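PDB 1H1O: cytochrome c-552 from Thiobacillus ferrooxidans, which carries electrons in the periplasm as a diheme, high-potential c-type cytochrome of the c4 type. Local coordinates for residues 96-100 with 175-181. Residues are numbered along the deposited sequence; the frame is centred on the assembly and turned at random.
Sequences KHAGA and DVAAYLS
His97 meets helix 170-182 through its CB, which lies 3.6 Å from Ala178 CB. Its CG is anti to the carbonyl carbon (chi1 -68°), which brings ring atom CD2 beside Ser181. There His97 CD2 is 3.7 Å from Ser181 OG, which approaches the ring obliquely. Tyr141 stacks on the same ring, and a zinc ion lies about 4 Å from the side chain. At Ala98 the backbone makes the contact: Ala98 O is 3.1 Å from Ala178 CB. This methyl group also touches His97 O, so two successive carbonyls close over one alanine. Gly99 is the N-cap residue of helix 100-109. Its CA is 3.4 Å from Asp175 OD1, and a side chain here would clash with that carboxylate. At its positive phi of 97° a CB would also press on the carbonyl O of Ala98. Replacing Asp175 with an alanine would probably open a gap beside Gly99 CA, since the carboxylate that covers it would be gone. Ala100 O ends the contact, 3.4 Å from Tyr179 CB. With chi1 at 173°, Tyr179 swings its phenol away from the loop. No hydrogen bond joins the two segments; they meet by van der Waals packing. Beyond the loop, Val176 touches Ile106 and Leu180 touches Phe107 of helix 100-109. This pairing is consistent with the packed N- and C-terminal helices of the cytochrome c fold, here in the second heme domain.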
loop_
_atom_site.group_PDB
_atom_site.type_symbol
_atom_site.label_atom_id
_atom_site.label_comp_id
_atom_site.label_asym_id
_atom_site.label_seq_id
_atom_site.Cartn_x
_atom_site.Cartn_y
_atom_site.Cartn_z
ATOM N N LYS A 96 -13.536 2.833 -12.327
ATOM C CA LYS A 96 -12.609 3.241 -13.372
ATOM C C LYS A 96 -11.793 4.469 -12.986
ATOM O O LYS A 96 -12.346 5.490 -12.568
ATOM C CB LYS A 96 -13.364 3.564 -14.662
ATOM C CG LYS A 96 -14.326 2.496 -15.152
ATOM C CD LYS A 96 -14.900 2.903 -16.510
ATOM C CE LYS A 96 -16.151 2.107 -16.873
ATOM N NZ LYS A 96 -17.313 2.436 -16.000
ATOM N N HIS A 97 -10.474 4.365 -13.127
ATOM C CA HIS A 97 -9.584 5.489 -12.836
ATOM C C HIS A 97 -8.770 5.816 -14.087
ATOM O O HIS A 97 -8.114 4.945 -14.659
ATOM C CB HIS A 97 -8.658 5.156 -11.660
ATOM C CG HIS A 97 -9.372 5.037 -10.348
ATOM N ND1 HIS A 97 -10.026 6.100 -9.759
ATOM C CD2 HIS A 97 -9.577 3.974 -9.537
ATOM C CE1 HIS A 97 -10.606 5.694 -8.644
ATOM N NE2 HIS A 97 -10.350 4.409 -8.484
ATOM N N ALA A 98 -8.832 7.071 -14.517
ATOM C CA ALA A 98 -8.104 7.509 -15.706
ATOM C C ALA A 98 -6.600 7.378 -15.512
ATOM O O ALA A 98 -6.105 7.500 -14.391
ATOM C CB ALA A 98 -8.451 8.955 -16.025
ATOM N N GLY A 99 -5.891 7.113 -16.607
ATOM C CA GLY A 99 -4.445 6.998 -16.558
ATOM C C GLY A 99 -3.832 5.613 -16.457
ATOM O O GLY A 99 -2.613 5.517 -16.352
ATOM N N ALA A 100 -4.639 4.550 -16.495
ATOM C CA ALA A 100 -4.109 3.187 -16.394
ATOM C C ALA A 100 -2.915 2.948 -17.332
ATOM O O ALA A 100 -1.866 2.466 -16.896
ATOM C CB ALA A 100 -5.222 2.155 -16.673
ATOM N N ASP A 175 -1.691 8.188 -12.220
ATOM C CA ASP A 175 -1.574 7.176 -13.252
ATOM C C ASP A 175 -1.129 5.863 -12.684
ATOM O O ASP A 175 -1.789 4.851 -12.887
ATOM C CB ASP A 175 -0.635 7.657 -14.337
ATOM C CG ASP A 175 -1.206 8.837 -15.043
ATOM O OD1 ASP A 175 -2.393 9.074 -14.748
ATOM O OD2 ASP A 175 -0.523 9.508 -15.852
ATOM N N VAL A 176 -0.032 5.866 -11.946
ATOM C CA VAL A 176 0.423 4.620 -11.367
ATOM C C VAL A 176 -0.678 4.056 -10.463
ATOM O O VAL A 176 -0.906 2.854 -10.449
ATOM C CB VAL A 176 1.723 4.819 -10.584
ATOM C CG1 VAL A 176 2.237 3.482 -10.083
ATOM C CG2 VAL A 176 2.755 5.451 -11.493
ATOM N N ALA A 177 -1.377 4.922 -9.732
ATOM C CA ALA A 177 -2.453 4.459 -8.862
ATOM C C ALA A 177 -3.583 3.836 -9.685
ATOM O O ALA A 177 -4.063 2.742 -9.370
ATOM C CB ALA A 177 -3.001 5.618 -8.010
ATOM N N ALA A 178 -4.010 4.539 -10.730
ATOM C CA ALA A 178 -5.076 4.036 -11.582
ATOM C C ALA A 178 -4.664 2.645 -12.040
ATOM O O ALA A 178 -5.381 1.666 -11.825
ATOM C CB ALA A 178 -5.276 4.952 -12.777
ATOM N N TYR A 179 -3.482 2.548 -12.642
ATOM C CA TYR A 179 -3.009 1.258 -13.118
ATOM C C TYR A 179 -3.007 0.170 -12.031
ATOM O O TYR A 179 -3.666 -0.859 -12.165
ATOM C CB TYR A 179 -1.603 1.401 -13.729
ATOM C CG TYR A 179 -0.970 0.075 -14.085
ATOM C CD1 TYR A 179 0.153 -0.393 -13.400
ATOM C CD2 TYR A 179 -1.523 -0.738 -15.072
ATOM C CE1 TYR A 179 0.708 -1.636 -13.686
ATOM C CE2 TYR A 179 -0.977 -1.991 -15.368
ATOM C CZ TYR A 179 0.136 -2.431 -14.671
ATOM O OH TYR A 179 0.663 -3.670 -14.947
ATOM N N LEU A 180 -2.272 0.398 -10.956
ATOM C CA LEU A 180 -2.170 -0.572 -9.875
ATOM C C LEU A 180 -3.502 -1.017 -9.271
ATOM O O LEU A 180 -3.705 -2.203 -9.005
ATOM C CB LEU A 180 -1.263 -0.017 -8.768
ATOM C CG LEU A 180 0.236 -0.376 -8.726
ATOM C CD1 LEU A 180 0.690 -1.112 -9.991
ATOM C CD2 LEU A 180 1.034 0.905 -8.532
ATOM N N SER A 181 -4.405 -0.072 -9.049
ATOM C CA SER A 181 -5.691 -0.398 -8.449
ATOM C C SER A 181 -6.611 -1.144 -9.404
ATOM O O SER A 181 -7.650 -1.669 -8.999
ATOM C CB SER A 181 -6.390 0.874 -7.953
ATOM O OG SER A 181 -6.756 1.709 -9.030
#